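Long-range contact in DegV domain-containing protein spr0652 (Streptococcus pneumoniae, PDB 6CNG), which binds linoleic acid in this crystal and may carry long-chain fatty acids such as palmitate in lipid transport or fatty acid metabolism: residues A242-N256 and S286-I300. Residues are numbered along the deposited sequence; the frame is centred on the assembly and turned at random.
With EIC (linoleic acid), chain C.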
# COMPACT_ATOMS: atom_id res chain seq x y z
N ALA A 242 -8.37 -14.49 10.26
CA ALA A 242 -7.51 -13.46 10.79
C ALA A 242 -8.19 -12.59 11.83
O ALA A 242 -7.51 -11.89 12.57
CB ALA A 242 -7.03 -12.56 9.67
N GLY A 243 -9.50 -12.64 11.91
CA GLY A 243 -10.22 -11.92 12.91
C GLY A 243 -10.95 -10.69 12.46
O GLY A 243 -11.20 -9.81 13.29
N TYR A 244 -11.28 -10.58 11.16
CA TYR A 244 -12.14 -9.51 10.69
C TYR A 244 -13.48 -9.59 11.42
O TYR A 244 -13.98 -10.69 11.72
CB TYR A 244 -12.31 -9.60 9.17
CG TYR A 244 -13.18 -8.50 8.56
CD1 TYR A 244 -12.71 -7.21 8.40
CD2 TYR A 244 -14.47 -8.77 8.16
CE1 TYR A 244 -13.50 -6.23 7.89
CE2 TYR A 244 -15.27 -7.79 7.65
CZ TYR A 244 -14.79 -6.54 7.52
OH TYR A 244 -15.60 -5.59 7.01
N ALA A 245 -14.06 -8.43 11.72
CA ALA A 245 -15.30 -8.38 12.49
C ALA A 245 -16.21 -7.24 12.04
O ALA A 245 -16.93 -6.64 12.84
CB ALA A 245 -15.00 -8.27 13.98
N GLY A 246 -16.23 -6.96 10.73
CA GLY A 246 -17.12 -5.97 10.16
C GLY A 246 -16.57 -4.56 10.02
O GLY A 246 -17.33 -3.67 9.66
N GLY A 247 -15.27 -4.34 10.28
CA GLY A 247 -14.64 -3.04 10.15
C GLY A 247 -14.33 -2.60 8.73
O GLY A 247 -14.94 -3.05 7.75
N ARG A 248 -13.37 -1.71 8.61
CA ARG A 248 -13.06 -1.14 7.31
C ARG A 248 -12.21 -2.10 6.49
O ARG A 248 -11.35 -2.81 7.02
CB ARG A 248 -12.29 0.16 7.45
CG ARG A 248 -13.08 1.30 8.03
CD ARG A 248 -12.21 2.53 8.16
NE ARG A 248 -12.94 3.60 8.80
CZ ARG A 248 -12.40 4.73 9.23
NH1 ARG A 248 -11.11 4.93 9.09
NH2 ARG A 248 -13.17 5.63 9.81
N ILE A 249 -12.47 -2.12 5.19
CA ILE A 249 -11.63 -2.79 4.21
C ILE A 249 -11.35 -1.82 3.08
O ILE A 249 -12.23 -1.06 2.67
CB ILE A 249 -12.33 -4.02 3.64
CG1 ILE A 249 -12.62 -5.04 4.73
CG2 ILE A 249 -11.49 -4.64 2.58
CD1 ILE A 249 -13.39 -6.21 4.23
N VAL A 250 -10.12 -1.86 2.57
CA VAL A 250 -9.70 -1.17 1.35
C VAL A 250 -9.10 -2.22 0.42
O VAL A 250 -8.06 -2.81 0.73
CB VAL A 250 -8.69 -0.06 1.63
CG1 VAL A 250 -8.25 0.54 0.37
CG2 VAL A 250 -9.31 0.97 2.51
N MET A 251 -9.75 -2.45 -0.71
CA MET A 251 -9.26 -3.38 -1.73
C MET A 251 -8.62 -2.57 -2.86
O MET A 251 -9.32 -1.99 -3.69
CB MET A 251 -10.42 -4.20 -2.30
CG MET A 251 -11.16 -5.08 -1.34
SD MET A 251 -12.52 -5.95 -2.14
CE MET A 251 -13.30 -6.74 -0.76
N ALA A 252 -7.30 -2.55 -2.90
CA ALA A 252 -6.56 -2.03 -4.04
C ALA A 252 -6.38 -3.13 -5.08
O ALA A 252 -5.81 -4.18 -4.77
CB ALA A 252 -5.21 -1.51 -3.58
N GLN A 253 -6.83 -2.90 -6.30
CA GLN A 253 -6.85 -3.94 -7.31
C GLN A 253 -6.36 -3.42 -8.66
O GLN A 253 -6.46 -2.24 -8.97
CB GLN A 253 -8.25 -4.53 -7.47
CG GLN A 253 -9.33 -3.53 -7.70
CD GLN A 253 -9.45 -3.12 -9.14
OE1 GLN A 253 -9.20 -3.90 -10.03
NE2 GLN A 253 -9.84 -1.87 -9.38
N ARG A 254 -5.81 -4.35 -9.45
CA ARG A 254 -5.37 -4.11 -10.82
C ARG A 254 -6.22 -4.97 -11.74
O ARG A 254 -5.98 -6.17 -11.87
CB ARG A 254 -3.91 -4.44 -11.00
CG ARG A 254 -3.40 -4.24 -12.40
CD ARG A 254 -3.61 -2.83 -12.88
NE ARG A 254 -3.29 -2.68 -14.29
CZ ARG A 254 -3.56 -1.59 -14.99
NH1 ARG A 254 -4.13 -0.54 -14.43
NH2 ARG A 254 -3.25 -1.57 -16.27
N ASN A 255 -7.19 -4.36 -12.39
CA ASN A 255 -8.05 -5.08 -13.32
C ASN A 255 -8.65 -6.31 -12.66
O ASN A 255 -8.65 -7.41 -13.21
CB ASN A 255 -7.31 -5.43 -14.61
CG ASN A 255 -7.32 -4.31 -15.64
OD1 ASN A 255 -8.32 -3.62 -15.81
ND2 ASN A 255 -6.21 -4.12 -16.32
N ASN A 256 -9.16 -6.12 -11.47
CA ASN A 256 -9.76 -7.18 -10.70
C ASN A 256 -11.06 -6.70 -10.06
O ASN A 256 -11.42 -7.13 -8.97
CB ASN A 256 -8.78 -7.68 -9.63
CG ASN A 256 -9.10 -9.06 -9.18
OD1 ASN A 256 -9.65 -9.86 -9.93
ND2 ASN A 256 -8.75 -9.37 -7.95
N SER A 286 0.55 -1.61 -9.10
CA SER A 286 0.18 -2.33 -10.31
C SER A 286 1.36 -3.14 -10.83
O SER A 286 1.20 -4.27 -11.26
CB SER A 286 -0.31 -1.37 -11.40
OG SER A 286 -1.34 -0.54 -10.90
N PHE A 287 2.54 -2.56 -10.77
CA PHE A 287 3.71 -3.21 -11.31
C PHE A 287 4.00 -4.49 -10.58
O PHE A 287 4.37 -5.49 -11.20
CB PHE A 287 4.88 -2.24 -11.15
CG PHE A 287 6.18 -2.81 -11.53
CD1 PHE A 287 6.44 -3.20 -12.81
CD2 PHE A 287 7.17 -2.93 -10.60
CE1 PHE A 287 7.65 -3.71 -13.15
CE2 PHE A 287 8.38 -3.45 -10.95
CZ PHE A 287 8.63 -3.83 -12.21
N TYR A 288 3.86 -4.48 -9.27
CA TYR A 288 4.24 -5.64 -8.50
C TYR A 288 3.10 -6.60 -8.26
O TYR A 288 3.33 -7.81 -8.20
CB TYR A 288 4.80 -5.18 -7.18
CG TYR A 288 6.20 -4.84 -7.32
CD1 TYR A 288 7.12 -5.79 -7.72
CD2 TYR A 288 6.63 -3.58 -7.08
CE1 TYR A 288 8.42 -5.50 -7.84
CE2 TYR A 288 7.96 -3.26 -7.19
CZ TYR A 288 8.85 -4.23 -7.58
OH TYR A 288 10.20 -3.94 -7.71
N ALA A 289 1.89 -6.11 -8.11
CA ALA A 289 0.78 -7.04 -7.95
C ALA A 289 0.36 -7.63 -9.28
O ALA A 289 -0.18 -8.75 -9.32
CB ALA A 289 -0.41 -6.32 -7.31
N GLU A 290 0.58 -6.89 -10.37
CA GLU A 290 0.36 -7.32 -11.74
C GLU A 290 -1.11 -7.54 -12.05
O GLU A 290 -1.98 -7.30 -11.22
CB GLU A 290 1.18 -8.58 -12.04
CG GLU A 290 2.69 -8.36 -11.88
CD GLU A 290 3.53 -9.31 -12.72
OE1 GLU A 290 3.30 -9.41 -13.95
OE2 GLU A 290 4.42 -9.96 -12.16
N GLU A 291 -1.38 -7.96 -13.27
CA GLU A 291 -2.75 -7.99 -13.74
C GLU A 291 -3.54 -9.04 -12.99
O GLU A 291 -3.08 -10.17 -12.79
CB GLU A 291 -2.76 -8.24 -15.23
CG GLU A 291 -2.09 -7.13 -16.02
CD GLU A 291 -2.85 -5.85 -15.95
OE1 GLU A 291 -2.23 -4.79 -16.19
OE2 GLU A 291 -4.06 -5.88 -15.67
N GLY A 292 -4.73 -8.65 -12.58
CA GLY A 292 -5.58 -9.47 -11.76
C GLY A 292 -5.26 -9.41 -10.28
O GLY A 292 -5.89 -10.13 -9.51
N GLY A 293 -4.31 -8.58 -9.88
CA GLY A 293 -3.86 -8.59 -8.51
C GLY A 293 -4.77 -7.83 -7.58
O GLY A 293 -5.53 -6.94 -7.97
N LEU A 294 -4.68 -8.18 -6.30
CA LEU A 294 -5.46 -7.56 -5.25
C LEU A 294 -4.61 -7.41 -4.01
O LEU A 294 -3.95 -8.36 -3.60
CB LEU A 294 -6.65 -8.44 -4.91
CG LEU A 294 -7.37 -8.07 -3.61
CD1 LEU A 294 -8.09 -6.75 -3.72
CD2 LEU A 294 -8.33 -9.16 -3.25
N LEU A 295 -4.65 -6.22 -3.41
CA LEU A 295 -4.01 -5.94 -2.13
C LEU A 295 -5.07 -5.36 -1.22
O LEU A 295 -5.38 -4.17 -1.30
CB LEU A 295 -2.88 -4.93 -2.26
CG LEU A 295 -1.67 -5.19 -3.13
CD1 LEU A 295 -0.43 -4.72 -2.36
CD2 LEU A 295 -1.59 -6.65 -3.55
N MET A 296 -5.58 -6.17 -0.32
CA MET A 296 -6.70 -5.79 0.51
C MET A 296 -6.21 -5.48 1.92
O MET A 296 -5.69 -6.35 2.61
CB MET A 296 -7.65 -6.97 0.52
CG MET A 296 -8.70 -6.89 1.52
SD MET A 296 -10.01 -8.08 1.20
CE MET A 296 -9.17 -9.64 1.55
N GLY A 297 -6.39 -4.23 2.34
CA GLY A 297 -6.18 -3.87 3.72
C GLY A 297 -7.47 -3.95 4.51
O GLY A 297 -8.55 -3.72 3.98
N TYR A 298 -7.35 -4.31 5.79
CA TYR A 298 -8.55 -4.50 6.60
C TYR A 298 -8.25 -4.35 8.09
O TYR A 298 -7.11 -4.46 8.54
CB TYR A 298 -9.25 -5.84 6.33
CG TYR A 298 -8.43 -7.07 6.63
CD1 TYR A 298 -7.52 -7.59 5.71
CD2 TYR A 298 -8.56 -7.74 7.86
CE1 TYR A 298 -6.77 -8.71 5.99
CE2 TYR A 298 -7.80 -8.87 8.15
CZ TYR A 298 -6.92 -9.36 7.21
OH TYR A 298 -6.18 -10.46 7.49
N GLU A 299 -9.32 -4.10 8.83
CA GLU A 299 -9.27 -3.96 10.28
C GLU A 299 -9.65 -5.26 10.97
O GLU A 299 -10.57 -5.96 10.54
CB GLU A 299 -10.24 -2.87 10.71
CG GLU A 299 -9.85 -1.47 10.28
CD GLU A 299 -10.85 -0.44 10.68
OE1 GLU A 299 -12.02 -0.83 10.90
OE2 GLU A 299 -10.45 0.74 10.75
N ILE A 300 -8.97 -5.57 12.07
CA ILE A 300 -9.33 -6.66 12.98
C ILE A 300 -9.58 -6.13 14.39
O ILE A 300 -9.20 -5.01 14.73
CB ILE A 300 -8.26 -7.78 13.01
CG1 ILE A 300 -6.99 -7.30 13.69
CG2 ILE A 300 -7.95 -8.21 11.63
CD1 ILE A 300 -6.07 -8.41 14.04
C1 EIC C . 11.49 -0.09 -4.67
C2 EIC C . 10.04 -0.48 -4.44
C3 EIC C . 9.83 -1.96 -4.18
C4 EIC C . 8.44 -2.24 -3.67
C5 EIC C . 8.26 -3.70 -3.31
C6 EIC C . 6.90 -3.97 -2.68
C7 EIC C . 5.74 -3.98 -3.69
C8 EIC C . 4.40 -4.09 -2.99
C9 EIC C . 3.32 -3.96 -4.03
C10 EIC C . 2.75 -5.02 -4.57
C11 EIC C . 3.15 -6.44 -4.20
C12 EIC C . 1.84 -7.18 -3.97
C13 EIC C . 1.58 -7.91 -2.91
C14 EIC C . 2.58 -8.13 -1.80
C15 EIC C . 2.51 -7.02 -0.75
C16 EIC C . 3.52 -7.31 0.35
C17 EIC C . 3.61 -6.17 1.33
C18 EIC C . 4.65 -6.49 2.38
O1 EIC C . 12.18 0.43 -3.75
O2 EIC C . 12.01 -0.30 -5.79
O HOH W 1 -12.97 -5.77 11.66
O HOH W 2 -4.46 0.58 -11.88
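Arg-254 and Glu-291 form a salt bridge where the two strands run into loops. Arg-254 NE donates a hydrogen bond to Glu-291 OE1 at 3.0 Å; the oxygen lies in the guanidinium plane, but NE approaches from above the carboxylate, the two planes being 63° apart. The bend at chi2 of Glu-291 (-67°) folds its carboxylate back alongside Arg-254, and OE2 accepts a nearly straight bond from Asn-255 ND2 at 2.9 Å, so each oxygen has its own donor. Arg-254 NH2 pairs more strongly with Asp-68, which leaves this arginine shared between two acids.

Next to the salt bridge, Arg-254 O accepts a hydrogen bond from Gly-292 N, and Arg-254 N donates to Gly-293 O. Two glycines thus face one residue in a G1 beta bulge, and Gly-292, with positive phi, also suits the type II turn from Glu-290 to Gly-293. At the far end Glu-299 extends its chain so that OE1 takes Arg-248 N at 2.8 Å, from above the carboxylate plane; OE2 bonds to Tyr-172, while the Arg-248 guanidinium goes to Asp-154. A water joins Ala-245 N and Gly-247 N to Glu-299 O.

Between these ends, paired backbone bonds link Val-250 with Gly-297, which has no side chain, and Ala-252 with Leu-295, where small Ala-252 brings CB to 4.3 Å from Leu-295 CB. On one face the unbranched thioethers Met-251, extended, and Met-296, bent at chi3, lie side by side, and Met-251 CB meets Leu-294 CD1. Branched Ile-249 reaches two neighbours at once, CG2 on Met-296 CG at 3.7 Å and CG1 on Tyr-298 CB at 3.8 Å. On the other face Val-250 packs on helix 143-157, while Leu-295 sets CD2 against linoleic acid C13 at 3.5 Å. These are adjacent antiparallel strands within the mixed six-stranded sheet of a DegV-family protein, one face of which helps line the fatty-acid pocket.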